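Local atomic coordinates of CooT (Carboxydothermus hydrogenoformans, PDB entry 6FAN), a protein that probably acts as a nickel chaperone in the maturation of carbon monoxide dehydrogenase. Residues R49-L52 and I57-E60; G30-N35 and R40-A45. All blocks are in the same frame, centred on the assembly; numbering follows the deposited sequence.

Interaction 1. Residues R49-L52 and I57-E60; sequences RLEL and ILLE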
ATOM      1  N   ARG E  49       4.262  -6.012  -2.597  1.00 35.56           N
ATOM      2  CA  ARG E  49       4.087  -4.975  -3.563  1.00 38.43           C
ATOM      3  C   ARG E  49       2.652  -4.528  -3.776  1.00 34.77           C
ATOM      4  O   ARG E  49       1.726  -5.273  -3.575  1.00 36.49           O
ATOM      5  CB  ARG E  49       4.695  -5.365  -4.911  1.00 47.41           C
ATOM      6  CG  ARG E  49       4.021  -6.512  -5.630  1.00 55.91           C
ATOM      7  CD  ARG E  49       4.337  -6.574  -7.123  1.00 58.51           C
ATOM      8  NE  ARG E  49       5.750  -6.678  -7.311  1.00 62.42           N
ATOM      9  CZ  ARG E  49       6.422  -6.236  -8.343  1.00 50.77           C
ATOM     10  NH1 ARG E  49       5.830  -5.688  -9.348  1.00 52.16           N
ATOM     11  NH2 ARG E  49       7.707  -6.370  -8.347  1.00 55.97           N
ATOM     12  N   LEU E  50       2.518  -3.264  -4.109  1.00 33.36           N
ATOM     13  CA  LEU E  50       1.264  -2.696  -4.571  1.00 31.56           C
ATOM     14  C   LEU E  50       1.313  -2.595  -6.065  1.00 37.06           C
ATOM     15  O   LEU E  50       2.339  -2.188  -6.620  1.00 36.48           O
ATOM     16  CB  LEU E  50       1.008  -1.291  -3.983  1.00 32.67           C
ATOM     17  CG  LEU E  50       1.146  -1.073  -2.473  1.00 32.13           C
ATOM     18  CD1 LEU E  50       0.641   0.365  -2.181  1.00 32.95           C
ATOM     19  CD2 LEU E  50       0.221  -2.091  -1.758  1.00 33.77           C
ATOM     20  N   GLU E  51       0.221  -2.992  -6.728  1.00 39.32           N
ATOM     21  CA  GLU E  51       0.079  -2.881  -8.168  1.00 37.91           C
ATOM     22  C   GLU E  51      -1.276  -2.263  -8.396  1.00 33.56           C
ATOM     23  O   GLU E  51      -2.255  -2.956  -8.610  1.00 34.57           O
ATOM     24  CB  GLU E  51       0.133  -4.249  -8.823  1.00 39.57           C
ATOM     25  CG  GLU E  51       1.468  -4.976  -8.677  1.00 40.09           C
ATOM     26  CD  GLU E  51       1.408  -6.371  -9.292  1.00 43.08           C
ATOM     27  OE1 GLU E  51       0.302  -6.874  -9.520  1.00 56.35           O
ATOM     28  OE2 GLU E  51       2.444  -6.978  -9.536  1.00 38.79           O
ATOM     29  N   LEU E  52      -1.354  -0.941  -8.266  1.00 35.12           N
ATOM     30  CA  LEU E  52      -2.633  -0.264  -8.092  1.00 35.74           C
ATOM     31  C   LEU E  52      -3.473  -0.126  -9.372  1.00 45.27           C
ATOM     32  O   LEU E  52      -4.712  -0.162  -9.259  1.00 42.88           O
ATOM     33  CB  LEU E  52      -2.469   1.053  -7.384  1.00 33.70           C
ATOM     34  CG  LEU E  52      -1.968   0.918  -5.920  1.00 34.50           C
ATOM     35  CD1 LEU E  52      -1.815   2.315  -5.317  1.00 33.93           C
ATOM     36  CD2 LEU E  52      -2.821  -0.048  -5.036  1.00 34.40           C
ATOM     37  N   ILE E  57      -3.043  -5.765  -4.044  1.00 31.71           N
ATOM     38  CA  ILE E  57      -2.173  -5.547  -2.895  1.00 27.78           C
ATOM     39  C   ILE E  57      -1.593  -6.948  -2.605  1.00 28.57           C
ATOM     40  O   ILE E  57      -2.340  -7.846  -2.268  1.00 29.86           O
ATOM     41  CB  ILE E  57      -2.950  -5.044  -1.654  1.00 26.85           C
ATOM     42  CG1 ILE E  57      -3.606  -3.672  -1.930  1.00 27.43           C
ATOM     43  CG2 ILE E  57      -1.992  -4.965  -0.452  1.00 24.81           C
ATOM     44  CD1 ILE E  57      -4.782  -3.336  -0.950  1.00 29.34           C
ATOM     45  N   LEU E  58      -0.277  -7.122  -2.725  1.00 30.79           N
ATOM     46  CA  LEU E  58       0.337  -8.421  -2.497  1.00 32.24           C
ATOM     47  C   LEU E  58       1.072  -8.429  -1.189  1.00 31.11           C
ATOM     48  O   LEU E  58       1.946  -7.604  -0.964  1.00 29.94           O
ATOM     49  CB  LEU E  58       1.291  -8.814  -3.634  1.00 28.65           C
ATOM     50  CG  LEU E  58       0.730  -8.691  -5.061  1.00 35.94           C
ATOM     51  CD1 LEU E  58       1.779  -9.393  -5.962  1.00 38.35           C
ATOM     52  CD2 LEU E  58      -0.627  -9.377  -5.224  1.00 33.79           C
ATOM     53  N   LEU E  59       0.667  -9.373  -0.350  1.00 27.84           N
ATOM     54  CA  LEU E  59       1.146  -9.516   1.016  1.00 35.00           C
ATOM     55  C   LEU E  59       1.926 -10.826   1.153  1.00 39.48           C
ATOM     56  O   LEU E  59       1.629 -11.803   0.456  1.00 42.09           O
ATOM     57  CB  LEU E  59      -0.058  -9.525   1.981  1.00 31.57           C
ATOM     58  CG  LEU E  59      -1.018  -8.336   1.943  1.00 33.07           C
ATOM     59  CD1 LEU E  59      -2.189  -8.490   2.892  1.00 29.69           C
ATOM     60  CD2 LEU E  59      -0.274  -7.031   2.145  1.00 28.46           C
ATOM     61  N   GLU E  60       2.947 -10.827   2.021  1.00 41.45           N
ATOM     62  CA  GLU E  60       3.669 -12.065   2.365  1.00 45.44           C
ATOM     63  C   GLU E  60       3.633 -12.243   3.870  1.00 43.47           C
ATOM     64  O   GLU E  60       3.962 -11.307   4.601  1.00 40.68           O
ATOM     65  CB  GLU E  60       5.121 -11.956   1.881  1.00 46.25           C
ATOM     66  CG  GLU E  60       5.854 -13.256   1.542  1.00 64.88           C
ATOM     67  CD  GLU E  60       6.840 -13.084   0.363  1.00 74.39           C
ATOM     68  OE1 GLU E  60       6.320 -12.580  -0.643  1.00 67.45           O
ATOM     69  OE2 GLU E  60       8.058 -13.457   0.440  1.00 70.66           O
TER
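R49 and L58 face each other as an antiparallel hydrogen-bonded pair, and their backbones carry both bonds of the contact. The L58 N to R49 O bond is the shorter, 2.9 Å. The return bond from R49 N to L58 O is longer, 3.3 Å. On the same face the two side chains run alongside each other: L58 CD1 lies against the aliphatic part of R49, 3.7 Å from R49 CG. R49 starts with CG between its backbone N and carbonyl carbon (chi1 67°), which lays CG against L58, and a bend at chi3 follows. Its NH1 makes a long ion pair with E51 OE2, while OE1 of E51 forms a salt bridge with NE of R56, at the start of strand 56-61.

The other face has the non-hydrogen-bonded pair L50 and I57, also side by side, where L50 CD2 rests 3.9 Å from I57 CG2. Both residues are buried.

The contact joins strands 45-51 and 56-61 of a beta hairpin. On its far side, strand 56-61 bonds through I57 and L59 to strand 4-10, and I57 packs on V21 and L24 of strand 13-27. At L50 an antiparallel strand of the second subunit pairs with strand 45-51, extending the sheet across the dimer.

Interaction 2. Residues G30-N35 and R40-A45; sequences GLLLEN and RKVIKA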
ATOM      1  N   GLY E  30      -0.330  -6.458  13.374  1.00 37.58           N
ATOM      2  CA  GLY E  30      -0.424  -6.860  11.952  1.00 37.12           C
ATOM      3  C   GLY E  30      -0.984  -5.768  11.074  1.00 38.76           C
ATOM      4  O   GLY E  30      -1.231  -4.628  11.535  1.00 38.78           O
ATOM      5  N   LEU E  31      -1.166  -6.080   9.801  1.00 36.39           N
ATOM      6  CA  LEU E  31      -1.753  -5.120   8.872  1.00 35.46           C
ATOM      7  C   LEU E  31      -3.246  -5.190   9.078  1.00 37.76           C
ATOM      8  O   LEU E  31      -3.835  -6.264   8.965  1.00 38.06           O
ATOM      9  CB  LEU E  31      -1.395  -5.464   7.425  1.00 32.23           C
ATOM     10  CG  LEU E  31       0.113  -5.539   7.121  1.00 34.41           C
ATOM     11  CD1 LEU E  31       0.304  -5.889   5.636  1.00 41.17           C
ATOM     12  CD2 LEU E  31       0.898  -4.266   7.483  1.00 31.75           C
ATOM     13  N   LEU E  32      -3.862  -4.063   9.408  1.00 28.29           N
ATOM     14  CA  LEU E  32      -5.293  -4.007   9.525  1.00 30.47           C
ATOM     15  C   LEU E  32      -5.907  -3.490   8.203  1.00 34.68           C
ATOM     16  O   LEU E  32      -5.605  -2.363   7.755  1.00 28.98           O
ATOM     17  CB  LEU E  32      -5.696  -3.079  10.674  1.00 33.52           C
ATOM     18  CG  LEU E  32      -7.170  -2.684  10.909  1.00 39.75           C
ATOM     19  CD1 LEU E  32      -8.130  -3.854  10.995  1.00 47.26           C
ATOM     20  CD2 LEU E  32      -7.252  -1.908  12.228  1.00 38.31           C
ATOM     21  N   LEU E  33      -6.784  -4.311   7.611  1.00 30.22           N
ATOM     22  CA  LEU E  33      -7.439  -3.985   6.327  1.00 30.34           C
ATOM     23  C   LEU E  33      -8.895  -3.739   6.563  1.00 35.59           C
ATOM     24  O   LEU E  33      -9.520  -4.466   7.327  1.00 37.83           O
ATOM     25  CB  LEU E  33      -7.244  -5.123   5.326  1.00 27.38           C
ATOM     26  CG  LEU E  33      -5.922  -5.211   4.573  1.00 34.60           C
ATOM     27  CD1 LEU E  33      -4.685  -5.425   5.472  1.00 37.28           C
ATOM     28  CD2 LEU E  33      -6.010  -6.372   3.607  1.00 36.44           C
ATOM     29  N   GLU E  34      -9.431  -2.666   5.972  1.00 28.43           N
ATOM     30  CA  GLU E  34     -10.876  -2.426   6.044  1.00 28.99           C
ATOM     31  C   GLU E  34     -11.371  -2.258   4.613  1.00 33.51           C
ATOM     32  O   GLU E  34     -10.815  -1.425   3.841  1.00 29.41           O
ATOM     33  CB  GLU E  34     -11.172  -1.191   6.867  1.00 31.87           C
ATOM     34  CG  GLU E  34     -12.648  -0.793   6.947  1.00 35.75           C
ATOM     35  CD  GLU E  34     -12.880   0.488   7.747  1.00 42.10           C
ATOM     36  OE1 GLU E  34     -12.545   1.607   7.326  1.00 50.02           O
ATOM     37  OE2 GLU E  34     -13.342   0.383   8.881  1.00 45.94           O
ATOM     38  N   ASN E  35     -12.393  -3.058   4.255  1.00 34.14           N
ATOM     39  CA  ASN E  35     -12.941  -2.935   2.902  1.00 40.72           C
ATOM     40  C   ASN E  35     -14.063  -1.900   2.838  1.00 44.32           C
ATOM     41  O   ASN E  35     -14.456  -1.338   3.881  1.00 43.52           O
ATOM     42  CB  ASN E  35     -13.312  -4.287   2.278  1.00 35.79           C
ATOM     43  CG  ASN E  35     -14.655  -4.895   2.823  1.00 41.66           C
ATOM     44  OD1 ASN E  35     -15.490  -4.254   3.502  1.00 36.83           O
ATOM     45  ND2 ASN E  35     -14.851  -6.150   2.497  1.00 45.70           N
ATOM     46  N   ARG E  40     -13.488  -5.814   8.466  1.00 39.42           N
ATOM     47  CA  ARG E  40     -12.075  -5.667   8.853  1.00 37.09           C
ATOM     48  C   ARG E  40     -11.401  -7.006   9.049  1.00 41.92           C
ATOM     49  O   ARG E  40     -12.020  -7.938   9.531  1.00 42.46           O
ATOM     50  CB  ARG E  40     -11.950  -4.834  10.123  1.00 37.95           C
ATOM     51  CG  ARG E  40     -12.478  -3.436   9.957  1.00 37.25           C
ATOM     52  CD  ARG E  40     -12.762  -2.781  11.291  1.00 37.71           C
ATOM     53  NE  ARG E  40     -13.198  -1.411  11.045  1.00 37.13           N
ATOM     54  CZ  ARG E  40     -13.447  -0.510  11.989  1.00 36.52           C
ATOM     55  NH1 ARG E  40     -13.334  -0.818  13.286  1.00 44.22           N
ATOM     56  NH2 ARG E  40     -13.783   0.709  11.643  1.00 36.86           N
ATOM     57  N   LYS E  41     -10.130  -7.094   8.664  1.00 36.42           N
ATOM     58  CA  LYS E  41      -9.298  -8.278   8.909  1.00 35.05           C
ATOM     59  C   LYS E  41      -7.883  -7.846   9.215  1.00 38.70           C
ATOM     60  O   LYS E  41      -7.402  -6.854   8.653  1.00 36.17           O
ATOM     61  CB  LYS E  41      -9.232  -9.175   7.669  1.00 38.81           C
ATOM     62  CG  LYS E  41     -10.508  -9.941   7.312  1.00 37.82           C
ATOM     63  CD  LYS E  41     -10.049 -11.050   6.334  1.00 42.63           C
ATOM     64  CE  LYS E  41     -11.228 -11.800   5.722  1.00 43.14           C
ATOM     65  NZ  LYS E  41     -10.639 -12.833   4.838  1.00 51.66           N
ATOM     66  N   VAL E  42      -7.218  -8.560  10.122  1.00 32.31           N
ATOM     67  CA  VAL E  42      -5.854  -8.275  10.530  1.00 31.71           C
ATOM     68  C   VAL E  42      -4.970  -9.440  10.091  1.00 36.80           C
ATOM     69  O   VAL E  42      -5.356 -10.607  10.239  1.00 35.74           O
ATOM     70  CB  VAL E  42      -5.722  -8.106  12.062  1.00 31.96           C
ATOM     71  CG1 VAL E  42      -4.303  -7.701  12.427  1.00 31.14           C
ATOM     72  CG2 VAL E  42      -6.696  -7.059  12.593  1.00 31.47           C
ATOM     73  N   ILE E  43      -3.774  -9.148   9.574  1.00 35.73           N
ATOM     74  CA  ILE E  43      -2.845 -10.205   9.200  1.00 38.13           C
ATOM     75  C   ILE E  43      -1.417  -9.807   9.477  1.00 41.34           C
ATOM     76  O   ILE E  43      -1.009  -8.697   9.125  1.00 34.57           O
ATOM     77  CB  ILE E  43      -3.039 -10.656   7.692  1.00 37.25           C
ATOM     78  CG1 ILE E  43      -2.129 -11.855   7.371  1.00 39.32           C
ATOM     79  CG2 ILE E  43      -2.808  -9.487   6.710  1.00 34.02           C
ATOM     80  CD1 ILE E  43      -2.547 -12.527   6.062  1.00 37.23           C
ATOM     81  N   LYS E  44      -0.659 -10.695  10.131  1.00 39.97           N
ATOM     82  CA  LYS E  44       0.777 -10.487  10.349  1.00 36.54           C
ATOM     83  C   LYS E  44       1.480 -10.767   9.042  1.00 39.77           C
ATOM     84  O   LYS E  44       1.695 -11.912   8.675  1.00 38.23           O
ATOM     85  CB  LYS E  44       1.341 -11.319  11.518  1.00 40.68           C
ATOM     86  CG  LYS E  44       0.871 -10.886  12.872  1.00 44.35           C
ATOM     87  CD  LYS E  44       1.533 -11.653  13.998  1.00 55.90           C
ATOM     88  CE  LYS E  44       0.649 -11.581  15.243  1.00 56.68           C
ATOM     89  NZ  LYS E  44       1.439 -11.362  16.468  1.00 55.43           N
ATOM     90  N   ALA E  45       1.797  -9.694   8.313  1.00 37.40           N
ATOM     91  CA  ALA E  45       2.348  -9.797   6.976  1.00 32.17           C
ATOM     92  C   ALA E  45       3.093  -8.550   6.626  1.00 29.34           C
ATOM     93  O   ALA E  45       2.929  -7.529   7.260  1.00 35.40           O
ATOM     94  CB  ALA E  45       1.219 -10.081   5.975  1.00 33.10           C
TER
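The beta hairpin of strands 30-35 and 40-43 forms one end of the sheet within the chain, and four backbone bonds in two pairs hold it together. L31 pairs with I43 and L33 with K41, both as antiparallel hydrogen-bonded pairs. L31 N reaches I43 O at 2.7 Å, and L33 N reaches K41 O at 2.8 Å. In the non-hydrogen-bonded pairs between and beyond them, CA-H groups of V42 and R40 point at L31 O and L33 O; R40 CA lies 3.2 Å from L33 O.

On the face shared by L32, E34, R40 and V42, E34 and R40 lie side by side and form a salt bridge. Both chains are extended, and E34 sends CG anti to its own N (chi1 177°), which carries the carboxylate out to the guanidinium. R40 grips side-on: NE and NH2 each lie 2.8 Å from the same oxygen, E34 OE2, which sits close to the guanidinium plane. The two flat groups are turned 32° apart. Next to this pair, L32 CD1 packs obliquely on V42 CG2 at 3.9 Å.

The other face is mostly apolar and turns inward. L33 packs on L18 and L24, and K41 sends NZ to F17 O while also making a cation-pi contact with the F17 ring. Past the strand, L31 CG rests 3.5 Å from A45 O.

Two N-H groups of R40 converge on the one carboxylate oxygen of this salt bridge, at the partly exposed face, and probably limit rotation of the guanidinium, while L31, L33 and I43 close the buried face.

In the fold
Interactions 1 and 2 each close a beta hairpin of the same sheet, at its two ends within the chain and on opposite sides of the chain's centre, their own centres about 13 Å apart. Interaction 1 is the more buried, and the second subunit packs against part of it. No other chain of the assembly touches interaction 2, which has one partly exposed face and keeps its carboxylate-guanidinium grip there; the ion pair within interaction 1 is long. Strands 40-43 and 45-51 follow directly in the chain, and strand 56-61 brings the hairpins together: L59 CD2 meets L31 CD1 at 3.7 Å, and L59 also packs on I43 and A45.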